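Local coordinates for ABC-type transport system, sugar-family extracellular solute-binding protein (Peptoclostridium difficile 630, PDB 6HNI) that binds tyrosine and, as a lipoprotein of an ABC-type system, probably hands it on for uptake, and has adhesive properties, at residues A[61-65]-A[80-85]; A[141-145]-A[175-179]; A[248-252]-A[297-303]. The protein carries 1 engineered substitution. All blocks are in the same frame, centred on the assembly; numbering follows the deposited sequence.

Contact 1: residues A[61-65]-A[80-85]; sequences IDFQN and FASDKK. With EDO (1,2-ethanediol), chain E.
Asp62 and Lys85 meet in a salt bridge: Lys85 NZ reaches Asp62 OD2 at 3.0 Å, taking the anti lone pair, the one turned away from the other carboxylate oxygen, while the two side chains cross at nearly a right angle. Lysine suits this place because its long chain, bent at chi2 (-55°), can lift a charge from the loop to the strand. Asp62 OD2 also accepts a hydrogen bond from a water at 2.7 Å. That water donates to Asp83 OD2 as well, joining Asp62 OD2 and Asp83 OD2, which lie only 3.9 Å apart. Lys85 NZ makes a longer salt bridge to Asp83 OD2, and Lys79 binds Asp83 OD1, so positive charge probably offsets the repulsion.

Beside this network, the Phe80 ring packs against the strand, its CZ 3.5 Å from Asp62 O and 3.8 Å from Gln64 CG. A flat apolar ring fits here, between strand and helix, and it also rests on Thr29 of the neighbouring strand 24-30.

In the second shell, Gln64 positions the aspartate. Gln64 NE2 donates to Asp62 OD1 over 2.9 Å, almost straight at 176°, in the amide plane and to the syn lone pair. With both oxygens held, the carboxylate is fixed in rotation. The loop itself is set by a Schellman motif in which Lys84 takes a positive phi as helix 70-82 ends. The whole belongs to a right-handed beta-alpha-beta crossover of a Rossmann-like parallel sheet, helix 70-82 leading from edge strand 59-65 past strand 24-30 to strand 87-91.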
ATOM      1  N   ILE A  61      15.355  15.515  -9.230  1.00 16.71           N
ATOM      2  CA  ILE A  61      14.768  14.349  -8.540  1.00 16.03           C
ATOM      3  C   ILE A  61      15.830  13.234  -8.452  1.00 16.00           C
ATOM      4  O   ILE A  61      16.315  12.768  -9.480  1.00 20.99           O
ATOM      5  CB  ILE A  61      13.503  13.877  -9.267  1.00 16.34           C
ATOM      6  CG1 ILE A  61      12.426  14.979  -9.332  1.00 19.88           C
ATOM      7  CG2 ILE A  61      12.930  12.669  -8.576  1.00 20.07           C
ATOM      8  CD1 ILE A  61      11.185  14.585 -10.126  1.00 22.30           C
ATOM      9  N   ASP A  62      16.148  12.803  -7.218  1.00 15.32           N
ATOM     10  CA  ASP A  62      17.082  11.697  -6.937  1.00 14.90           C
ATOM     11  C   ASP A  62      16.195  10.538  -6.435  1.00 13.24           C
ATOM     12  O   ASP A  62      15.772  10.495  -5.259  1.00 14.94           O
ATOM     13  CB  ASP A  62      18.042  12.184  -5.850  1.00 17.05           C
ATOM     14  CG  ASP A  62      19.086  11.177  -5.427  1.00 19.46           C
ATOM     15  OD1 ASP A  62      19.078  10.029  -5.929  1.00 22.75           O
ATOM     16  OD2 ASP A  62      19.938  11.574  -4.567  1.00 21.29           O
ATOM     17  N   PHE A  63      15.879   9.629  -7.353  1.00 12.78           N
ATOM     18  CA  PHE A  63      15.061   8.449  -7.039  1.00 13.00           C
ATOM     19  C   PHE A  63      15.932   7.289  -6.544  1.00 13.80           C
ATOM     20  O   PHE A  63      16.937   6.916  -7.195  1.00 15.46           O
ATOM     21  CB  PHE A  63      14.299   8.002  -8.279  1.00 15.70           C
ATOM     22  CG  PHE A  63      13.539   6.715  -8.067  1.00 13.72           C
ATOM     23  CD1 PHE A  63      12.357   6.720  -7.328  1.00 14.96           C
ATOM     24  CD2 PHE A  63      14.006   5.526  -8.551  1.00 14.28           C
ATOM     25  CE1 PHE A  63      11.652   5.562  -7.055  1.00 15.92           C
ATOM     26  CE2 PHE A  63      13.320   4.313  -8.283  1.00 16.92           C
ATOM     27  CZ  PHE A  63      12.132   4.352  -7.552  1.00 17.63           C
ATOM     28  N   GLN A  64      15.510   6.712  -5.426  1.00 13.11           N
ATOM     29  CA  GLN A  64      16.223   5.581  -4.792  1.00 12.85           C
ATOM     30  C   GLN A  64      15.239   4.505  -4.373  1.00 13.06           C
ATOM     31  O   GLN A  64      14.271   4.758  -3.654  1.00 14.27           O
ATOM     32  CB  GLN A  64      17.020   6.027  -3.569  1.00 14.14           C
ATOM     33  CG  GLN A  64      18.095   7.069  -3.845  1.00 15.02           C
ATOM     34  CD  GLN A  64      19.298   6.516  -4.565  1.00 16.97           C
ATOM     35  OE1 GLN A  64      19.665   5.366  -4.346  1.00 22.59           O
ATOM     36  NE2 GLN A  64      20.003   7.352  -5.351  1.00 20.55           N
ATOM     37  N   ASN A  65      15.498   3.297  -4.862  1.00 13.14           N
ATOM     38  CA  ASN A  65      14.699   2.095  -4.575  1.00 13.55           C
ATOM     39  C   ASN A  65      15.529   1.209  -3.636  1.00 15.57           C
ATOM     40  O   ASN A  65      16.671   0.884  -3.924  1.00 17.26           O
ATOM     41  CB  ASN A  65      14.395   1.418  -5.886  1.00 15.98           C
ATOM     42  CG  ASN A  65      13.524   0.160  -5.761  1.00 18.90           C
ATOM     43  OD1 ASN A  65      13.252  -0.354  -4.683  1.00 17.95           O
ATOM     44  ND2 ASN A  65      13.103  -0.352  -6.900  1.00 28.11           N
ATOM     45  N   PHE A  80      20.087  11.068   1.947  1.00 13.05           N
ATOM     46  CA  PHE A  80      19.246  12.233   1.661  1.00 11.47           C
ATOM     47  C   PHE A  80      19.394  13.292   2.715  1.00 10.65           C
ATOM     48  O   PHE A  80      19.448  14.536   2.353  1.00 13.90           O
ATOM     49  CB  PHE A  80      17.762  11.869   1.578  1.00 11.79           C
ATOM     50  CG  PHE A  80      17.325  11.129   0.355  1.00 12.54           C
ATOM     51  CD1 PHE A  80      18.110  10.986  -0.781  1.00 13.14           C
ATOM     52  CD2 PHE A  80      16.034  10.615   0.310  1.00 12.65           C
ATOM     53  CE1 PHE A  80      17.645  10.345  -1.911  1.00 13.14           C
ATOM     54  CE2 PHE A  80      15.572   9.960  -0.814  1.00 13.25           C
ATOM     55  CZ  PHE A  80      16.360   9.781  -1.915  1.00 12.94           C
ATOM     56  N   ALA A  81      19.502  12.976   3.984  1.00 12.23           N
ATOM     57  CA  ALA A  81      19.666  13.931   5.051  1.00 12.95           C
ATOM     58  C   ALA A  81      21.043  14.605   4.947  1.00 13.27           C
ATOM     59  O   ALA A  81      21.156  15.858   5.000  1.00 16.68           O
ATOM     60  CB  ALA A  81      19.440  13.299   6.415  1.00 12.46           C
ATOM     61  N   SER A  82      22.095  13.836   4.742  1.00 14.31           N
ATOM     62  CA  SER A  82      23.437  14.432   4.639  1.00 14.82           C
ATOM     63  C   SER A  82      23.633  15.216   3.305  1.00 16.10           C
ATOM     64  O   SER A  82      24.434  16.170   3.230  1.00 18.50           O
ATOM     65  CB  SER A  82      24.505  13.373   4.913  1.00 15.46           C
ATOM     66  OG  SER A  82      24.481  12.359   3.946  1.00 19.57           O
ATOM     67  N   ASP A  83      22.887  14.851   2.269  1.00 17.00           N
ATOM     68  CA  ASP A  83      22.819  15.601   1.014  1.00 16.61           C
ATOM     69  C   ASP A  83      22.099  16.932   1.193  1.00 17.53           C
ATOM     70  O   ASP A  83      22.181  17.783   0.314  1.00 20.89           O
ATOM     71  CB  ASP A  83      21.993  14.894  -0.082  1.00 18.03           C
ATOM     72  CG  ASP A  83      22.698  13.718  -0.755  1.00 26.36           C
ATOM     73  OD1 ASP A  83      23.940  13.542  -0.575  1.00 27.78           O
ATOM     74  OD2 ASP A  83      21.966  12.957  -1.505  1.00 30.50           O
ATOM     75  N   LYS A  84      21.376  17.139   2.283  1.00 16.32           N
ATOM     76  CA  LYS A  84      20.603  18.380   2.498  1.00 16.12           C
ATOM     77  C   LYS A  84      19.535  18.602   1.427  1.00 15.90           C
ATOM     78  O   LYS A  84      19.361  19.733   0.911  1.00 18.26           O
ATOM     79  CB  LYS A  84      21.549  19.602   2.691  1.00 18.96           C
ATOM     80  CG  LYS A  84      22.587  19.412   3.793  1.00 19.73           C
ATOM     81  CD  LYS A  84      23.600  20.538   3.926  1.00 24.19           C
ATOM     82  CE  LYS A  84      24.465  20.316   5.151  1.00 32.28           C
ATOM     83  NZ  LYS A  84      25.868  20.702   4.922  1.00 42.45           N
ATOM     84  N   LYS A  85      18.782  17.566   1.079  1.00 15.61           N
ATOM     85  CA  LYS A  85      17.661  17.670   0.179  1.00 14.49           C
ATOM     86  C   LYS A  85      16.685  18.733   0.700  1.00 14.64           C
ATOM     87  O   LYS A  85      16.547  18.957   1.903  1.00 15.36           O
ATOM     88  CB  LYS A  85      16.894  16.364   0.092  1.00 13.91           C
ATOM     89  CG  LYS A  85      17.646  15.199  -0.536  1.00 14.76           C
ATOM     90  CD  LYS A  85      18.211  15.459  -1.918  1.00 15.55           C
ATOM     91  CE  LYS A  85      18.796  14.193  -2.486  1.00 16.94           C
ATOM     92  NZ  LYS A  85      19.497  14.422  -3.752  1.00 17.61           N
TER
HETATM   93  C1  EDO E 404      12.559  -4.662  -7.192  1.00 35.38           C
HETATM   94  O1  EDO E 404      12.237  -3.299  -6.774  1.00 27.83           O
HETATM   95  C2  EDO E 404      12.997  -5.578  -6.041  1.00 40.29           C
HETATM   96  O2  EDO E 404      14.319  -6.102  -6.181  1.00 46.07           O
HETATM   97  O   HOH W   1      21.131  10.425  -2.489  1.00 25.85           O

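Contact 2: residues A[141-145]-A[175-179]; sequences VDKGL and ALKEY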
ATOM      1  N   VAL A 141     -11.406  -2.466   6.081  1.00 15.21           N
ATOM      2  CA  VAL A 141     -11.438  -3.908   5.745  1.00 15.11           C
ATOM      3  C   VAL A 141     -12.791  -4.250   5.142  1.00 14.66           C
ATOM      4  O   VAL A 141     -12.917  -5.155   4.327  1.00 15.36           O
ATOM      5  CB  VAL A 141     -11.158  -4.838   6.951  1.00 17.49           C
ATOM      6  CG1 VAL A 141      -9.745  -4.674   7.448  1.00 24.07           C
ATOM      7  CG2 VAL A 141     -12.184  -4.706   8.081  1.00 18.19           C
ATOM      8  N   ASP A 142     -13.809  -3.475   5.518  1.00 14.34           N
ATOM      9  CA  ASP A 142     -15.161  -3.720   5.053  1.00 16.66           C
ATOM     10  C   ASP A 142     -15.263  -3.680   3.541  1.00 14.83           C
ATOM     11  O   ASP A 142     -16.061  -4.380   2.962  1.00 16.02           O
ATOM     12  CB  ASP A 142     -16.156  -2.685   5.634  1.00 18.56           C
ATOM     13  CG  ASP A 142     -16.107  -2.584   7.167  1.00 20.41           C
ATOM     14  OD1 ASP A 142     -15.033  -2.381   7.777  1.00 25.74           O
ATOM     15  OD2 ASP A 142     -17.168  -2.650   7.790  1.00 33.35           O
ATOM     16  N   LYS A 143     -14.457  -2.850   2.888  1.00 15.69           N
ATOM     17  CA  LYS A 143     -14.549  -2.722   1.434  1.00 16.05           C
ATOM     18  C   LYS A 143     -14.224  -4.015   0.714  1.00 16.80           C
ATOM     19  O   LYS A 143     -14.882  -4.400  -0.214  1.00 17.10           O
ATOM     20  CB  LYS A 143     -13.633  -1.595   0.929  1.00 15.86           C
ATOM     21  CG  LYS A 143     -14.087  -0.207   1.398  1.00 21.17           C
ATOM     22  CD  LYS A 143     -15.352   0.256   0.698  1.00 23.47           C
ATOM     23  CE  LYS A 143     -15.675   1.714   1.049  1.00 30.36           C
ATOM     24  NZ  LYS A 143     -16.935   2.099   0.368  1.00 38.60           N
ATOM     25  N   GLY A 144     -13.158  -4.655   1.125  1.00 15.52           N
ATOM     26  CA  GLY A 144     -12.838  -5.953   0.553  1.00 16.10           C
ATOM     27  C   GLY A 144     -13.782  -7.060   0.988  1.00 15.04           C
ATOM     28  O   GLY A 144     -14.188  -7.895   0.169  1.00 16.54           O
ATOM     29  N   LEU A 145     -14.171  -7.059   2.256  1.00 15.48           N
ATOM     30  CA  LEU A 145     -15.023  -8.122   2.773  1.00 15.22           C
ATOM     31  C   LEU A 145     -16.454  -8.077   2.210  1.00 16.17           C
ATOM     32  O   LEU A 145     -17.111  -9.102   2.150  1.00 17.55           O
ATOM     33  CB  LEU A 145     -14.939  -8.160   4.302  1.00 18.26           C
ATOM     34  CG  LEU A 145     -13.521  -8.488   4.818  1.00 21.40           C
ATOM     35  CD1 LEU A 145     -13.476  -8.483   6.332  1.00 24.71           C
ATOM     36  CD2 LEU A 145     -12.914  -9.755   4.258  1.00 23.56           C
ATOM     37  N   ALA A 175      -7.992  -4.798  12.617  1.00 13.50           N
ATOM     38  CA  ALA A 175      -9.273  -4.400  11.995  1.00 13.23           C
ATOM     39  C   ALA A 175     -10.035  -5.592  11.429  1.00 13.25           C
ATOM     40  O   ALA A 175     -11.265  -5.670  11.587  1.00 14.57           O
ATOM     41  CB  ALA A 175      -9.076  -3.333  10.948  1.00 14.23           C
ATOM     42  N   LEU A 176      -9.308  -6.504  10.783  1.00 12.40           N
ATOM     43  CA  LEU A 176      -9.921  -7.711  10.270  1.00 13.26           C
ATOM     44  C   LEU A 176     -10.543  -8.559  11.378  1.00 13.44           C
ATOM     45  O   LEU A 176     -11.681  -9.062  11.254  1.00 14.18           O
ATOM     46  CB  LEU A 176      -8.889  -8.528   9.513  1.00 13.65           C
ATOM     47  CG  LEU A 176      -9.362  -9.830   8.943  1.00 15.57           C
ATOM     48  CD1 LEU A 176     -10.470  -9.659   7.958  1.00 18.08           C
ATOM     49  CD2 LEU A 176      -8.210 -10.528   8.256  1.00 17.43           C
ATOM     50  N   LYS A 177      -9.795  -8.721  12.464  1.00 13.71           N
ATOM     51  CA  LYS A 177     -10.312  -9.503  13.600  1.00 14.06           C
ATOM     52  C   LYS A 177     -11.503  -8.824  14.238  1.00 14.73           C
ATOM     53  O   LYS A 177     -12.440  -9.509  14.673  1.00 16.57           O
ATOM     54  CB  LYS A 177      -9.237  -9.784  14.625  1.00 16.61           C
ATOM     55  CG  LYS A 177      -8.160 -10.728  14.125  1.00 17.86           C
ATOM     56  CD  LYS A 177      -6.860 -10.615  14.871  1.00 24.37           C
ATOM     57  CE  LYS A 177      -6.826 -11.358  16.161  1.00 30.35           C
ATOM     58  NZ  LYS A 177      -5.393 -11.459  16.592  1.00 35.66           N
ATOM     59  N   GLU A 178     -11.509  -7.489  14.321  1.00 16.41           N
ATOM     60  CA  GLU A 178     -12.653  -6.794  14.862  1.00 17.57           C
ATOM     61  C   GLU A 178     -13.897  -6.997  13.988  1.00 16.25           C
ATOM     62  O   GLU A 178     -14.997  -7.312  14.508  1.00 18.67           O
ATOM     63  CB  GLU A 178     -12.343  -5.290  15.007  1.00 19.04           C
ATOM     64  CG  GLU A 178     -13.503  -4.454  15.502  1.00 28.51           C
ATOM     65  CD  GLU A 178     -13.757  -4.612  16.996  1.00 37.90           C
ATOM     66  OE1 GLU A 178     -13.085  -5.449  17.666  1.00 49.94           O
ATOM     67  OE2 GLU A 178     -14.640  -3.884  17.504  1.00 65.18           O
ATOM     68  N   TYR A 179     -13.743  -6.856  12.682  1.00 15.86           N
ATOM     69  CA  TYR A 179     -14.829  -7.112  11.758  1.00 15.90           C
ATOM     70  C   TYR A 179     -15.355  -8.550  11.897  1.00 15.37           C
ATOM     71  O   TYR A 179     -16.561  -8.784  11.933  1.00 17.38           O
ATOM     72  CB  TYR A 179     -14.384  -6.860  10.326  1.00 16.41           C
ATOM     73  CG  TYR A 179     -15.438  -7.049   9.254  1.00 16.86           C
ATOM     74  CD1 TYR A 179     -15.722  -8.305   8.772  1.00 19.60           C
ATOM     75  CD2 TYR A 179     -16.088  -5.970   8.671  1.00 19.76           C
ATOM     76  CE1 TYR A 179     -16.642  -8.495   7.782  1.00 22.75           C
ATOM     77  CE2 TYR A 179     -17.018  -6.160   7.679  1.00 21.94           C
ATOM     78  CZ  TYR A 179     -17.289  -7.436   7.238  1.00 25.37           C
ATOM     79  OH  TYR A 179     -18.212  -7.689   6.264  1.00 30.23           O
TER
HETATM   80  O   HOH W   2     -18.483  -5.767   4.477  1.00 39.19           O
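Two helices on one face of the four-stranded parallel sheet pack together here, the short 141-145 against 167-183, with Val141 and Leu145 turned to Leu176 and Tyr179. The segment axes approach to 10.5 Å and cross at -63°.

Tyr179 has the largest share of the contact. Leu145 CD1 lies over one face of its ring in a CH-pi contact, 3.7 Å from the centroid and displaced toward the rim. At the ring edge, in its plane, Asp142 OD2 stands 3.5 Å from Tyr179 CE2, its carboxylate nearly perpendicular to the ring; an acidic oxygen suits the slightly positive ring hydrogens. With CG anti to the backbone N (chi1 -178°), the ring extends across to the other helix, where a water 2.6 Å from Tyr179 OH donates to Asp142 O. Tyrosine, apolar but for its tip, suits this partly exposed place.

Branched Val141 divides its two methyls between neighbours on helix 167-183, CG1 on Ala175 CB (3.8 Å) and CG2 on Tyr179 CB. On the side of the sheet, Leu145 CD1 touches Leu176 CD1 at 3.6 Å, and these leucines rest on Ile158 and Val160 of strand 157-163, respectively, an arrangement characteristic of the helix layer of a periplasmic-binding-protein lobe.

Contact 3: residues A[248-252]-A[297-303]; sequences KGALA and ILKALGM
Gly249 O, which accepts a hydrogen bond from Ser228 OG of helix 224-233, is also covered by Ile297, whose CG1 lies 3.3 Å from that oxygen. A chi2 of -59° turns Ile297 CD1 aside, so that it lies alongside Gly249 O at 3.4 Å. The other branch, Ile297 CG2, rests on Leu251 CA at 3.9 Å. A beta-branched residue thus serves two neighbours at once, and the same side chain also touches Ser228 and Thr232.

Glycine is needed at 249 for its backbone: at a phi of 114° a side chain would be jammed against the carbonyl oxygen of the preceding residue. It is the C-prime residue of a Schellman motif that stops helix 243-247 and turns the chain toward strand 252-255. That strand forms a mixed sheet with 290-294 and 311-314, and Leu251 makes backbone bonds both to Asn294 and to Val238 of the neighbouring parallel sheet. The loop therefore lies at the join between two sheets of this lobe, with the side chain of Ala250 about 9 Å from the bound tyrosine.

Leu251 is the main apolar link to helix 295-300. Its CG swings anti to the backbone N (chi1 175°), sending the forked end across to the helix. There Leu251 CD1 meets Leu298 CD1 at 4.0 Å and also the helix backbone, while Leu251 CD2 contacts Leu301 CD1 and Met303 SD, each at 4.1 Å. A flexible, unbranched methionine suits the last of these positions, and Phe151 of helix 148-151 packs on Leu251, Leu298 and Met303 alike. Met303 is brought to Leu251 by a second Schellman turn, in which Gly302 has positive phi and Met303 N donates to Leu298 O over 3.0 Å.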
ATOM      1  N   LYS A 248      -1.487  -8.918 -10.133  1.00 15.60           N
ATOM      2  CA  LYS A 248      -0.485  -9.968  -9.919  1.00 15.54           C
ATOM      3  C   LYS A 248      -1.102 -11.338  -9.558  1.00 16.16           C
ATOM      4  O   LYS A 248      -0.355 -12.262  -9.213  1.00 22.23           O
ATOM      5  CB  LYS A 248       0.528  -9.556  -8.825  1.00 16.73           C
ATOM      6  CG  LYS A 248       1.354  -8.282  -9.110  1.00 19.64           C
ATOM      7  CD  LYS A 248       2.344  -8.476 -10.271  1.00 23.77           C
ATOM      8  CE  LYS A 248       3.142  -7.233 -10.640  1.00 26.47           C
ATOM      9  NZ  LYS A 248       3.812  -7.550 -11.930  1.00 38.32           N
ATOM     10  N   GLY A 249      -2.427 -11.499  -9.674  1.00 15.23           N
ATOM     11  CA  GLY A 249      -3.079 -12.762  -9.546  1.00 14.43           C
ATOM     12  C   GLY A 249      -4.012 -12.995  -8.370  1.00 15.18           C
ATOM     13  O   GLY A 249      -4.515 -14.089  -8.232  1.00 17.14           O
ATOM     14  N   ALA A 250      -4.283 -12.015  -7.529  1.00 13.21           N
ATOM     15  CA  ALA A 250      -5.434 -12.093  -6.629  1.00 12.74           C
ATOM     16  C   ALA A 250      -6.734 -12.053  -7.461  1.00 12.94           C
ATOM     17  O   ALA A 250      -6.756 -11.581  -8.591  1.00 15.80           O
ATOM     18  CB  ALA A 250      -5.417 -10.953  -5.604  1.00 14.00           C
ATOM     19  N   LEU A 251      -7.851 -12.455  -6.854  1.00 12.71           N
ATOM     20  CA  LEU A 251      -9.108 -12.449  -7.570  1.00 13.62           C
ATOM     21  C   LEU A 251      -9.732 -11.064  -7.716  1.00 13.98           C
ATOM     22  O   LEU A 251     -10.165 -10.700  -8.817  1.00 14.00           O
ATOM     23  CB  LEU A 251     -10.141 -13.363  -6.912  1.00 13.99           C
ATOM     24  CG  LEU A 251     -11.544 -13.382  -7.476  1.00 14.80           C
ATOM     25  CD1 LEU A 251     -11.520 -13.838  -8.914  1.00 16.15           C
ATOM     26  CD2 LEU A 251     -12.464 -14.266  -6.631  1.00 14.81           C
ATOM     27  N   ALA A 252      -9.826 -10.336  -6.609  1.00 12.62           N
ATOM     28  CA  ALA A 252     -10.612  -9.093  -6.618  1.00 13.68           C
ATOM     29  C   ALA A 252     -10.240  -8.153  -5.513  1.00 11.97           C
ATOM     30  O   ALA A 252      -9.652  -8.553  -4.499  1.00 11.95           O
ATOM     31  CB  ALA A 252     -12.086  -9.394  -6.527  1.00 15.20           C
ATOM     32  N   ILE A 297      -8.089 -15.202 -13.265  1.00 17.93           N
ATOM     33  CA  ILE A 297      -8.261 -15.906 -11.975  1.00 18.25           C
ATOM     34  C   ILE A 297      -9.720 -16.312 -11.773  1.00 19.12           C
ATOM     35  O   ILE A 297      -9.981 -17.429 -11.352  1.00 19.12           O
ATOM     36  CB  ILE A 297      -7.750 -15.043 -10.782  1.00 16.83           C
ATOM     37  CG1 ILE A 297      -6.259 -14.746 -10.912  1.00 17.55           C
ATOM     38  CG2 ILE A 297      -7.993 -15.704  -9.441  1.00 15.70           C
ATOM     39  CD1 ILE A 297      -5.336 -15.944 -10.977  1.00 18.62           C
ATOM     40  N   LEU A 298     -10.661 -15.436 -12.133  1.00 19.56           N
ATOM     41  CA  LEU A 298     -12.088 -15.728 -12.063  1.00 19.23           C
ATOM     42  C   LEU A 298     -12.414 -17.009 -12.847  1.00 22.07           C
ATOM     43  O   LEU A 298     -13.100 -17.891 -12.345  1.00 22.88           O
ATOM     44  CB  LEU A 298     -12.912 -14.598 -12.641  1.00 21.69           C
ATOM     45  CG  LEU A 298     -14.427 -14.671 -12.483  1.00 22.86           C
ATOM     46  CD1 LEU A 298     -14.859 -14.424 -11.056  1.00 22.85           C
ATOM     47  CD2 LEU A 298     -15.058 -13.652 -13.395  1.00 23.73           C
ATOM     48  N   LYS A 299     -11.900 -17.084 -14.076  1.00 21.14           N
ATOM     49  CA  LYS A 299     -12.125 -18.226 -14.935  1.00 22.81           C
ATOM     50  C   LYS A 299     -11.430 -19.473 -14.376  1.00 24.07           C
ATOM     51  O   LYS A 299     -12.016 -20.562 -14.383  1.00 26.05           O
ATOM     52  CB  LYS A 299     -11.649 -17.940 -16.366  1.00 22.98           C
ATOM     53  CG  LYS A 299     -11.866 -19.116 -17.314  1.00 28.10           C
ATOM     54  CD  LYS A 299     -11.401 -18.781 -18.714  1.00 36.22           C
ATOM     55  CE  LYS A 299     -11.246 -20.049 -19.530  1.00 42.52           C
ATOM     56  NZ  LYS A 299     -10.759 -19.729 -20.896  1.00 52.66           N
ATOM     57  N   ALA A 300     -10.204 -19.339 -13.890  1.00 22.80           N
ATOM     58  CA  ALA A 300      -9.491 -20.480 -13.285  1.00 23.55           C
ATOM     59  C   ALA A 300     -10.238 -21.070 -12.085  1.00 21.82           C
ATOM     60  O   ALA A 300     -10.156 -22.283 -11.838  1.00 25.20           O
ATOM     61  CB  ALA A 300      -8.080 -20.091 -12.882  1.00 22.88           C
ATOM     62  N   LEU A 301     -10.972 -20.238 -11.341  1.00 21.11           N
ATOM     63  CA  LEU A 301     -11.788 -20.707 -10.197  1.00 22.28           C
ATOM     64  C   LEU A 301     -13.162 -21.271 -10.609  1.00 24.88           C
ATOM     65  O   LEU A 301     -13.942 -21.688  -9.754  1.00 28.18           O
ATOM     66  CB  LEU A 301     -11.962 -19.573  -9.173  1.00 20.52           C
ATOM     67  CG  LEU A 301     -10.661 -19.104  -8.489  1.00 20.18           C
ATOM     68  CD1 LEU A 301     -10.953 -17.915  -7.638  1.00 20.30           C
ATOM     69  CD2 LEU A 301     -10.066 -20.159  -7.555  1.00 20.51           C
ATOM     70  N   GLY A 302     -13.456 -21.223 -11.904  1.00 27.14           N
ATOM     71  CA  GLY A 302     -14.703 -21.685 -12.472  1.00 28.15           C
ATOM     72  C   GLY A 302     -15.863 -20.762 -12.184  1.00 28.59           C
ATOM     73  O   GLY A 302     -17.002 -21.215 -12.167  1.00 32.58           O
ATOM     74  N   MET A 303     -15.594 -19.480 -11.953  1.00 27.49           N
ATOM     75  CA  MET A 303     -16.650 -18.530 -11.639  1.00 27.61           C
ATOM     76  C   MET A 303     -17.150 -17.767 -12.863  1.00 30.81           C
ATOM     77  O   MET A 303     -16.414 -17.555 -13.842  1.00 32.70           O
ATOM     78  CB  MET A 303     -16.144 -17.558 -10.583  1.00 23.74           C
ATOM     79  CG  MET A 303     -15.827 -18.227  -9.244  1.00 24.27           C
ATOM     80  SD  MET A 303     -15.124 -16.966  -8.144  1.00 26.78           S
ATOM     81  CE  MET A 303     -14.840 -17.953  -6.686  1.00 24.37           C
TER

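From the N terminus, contact 1 closes first, bringing helix 70-82 and the loop after it back to strand 59-65 across 14 intervening residues, within the lobe built on the five-stranded sheet. After strand 132-136 the chain continues into the second lobe, where contact 2 closes a 29-residue loop through strand 157-163. Contact 3 closes last, over 44 residues, joining the loop before strand 252-255 to helix 295-300. The three follow in series, neither nested nor crossed. Contacts 2 and 3 share a lobe, their centres 21 Å apart, whereas the centre of contact 1 lies 37 Å and 40 Å from theirs, on the opposite side of the chain's centre; tyrosine binds between the lobes.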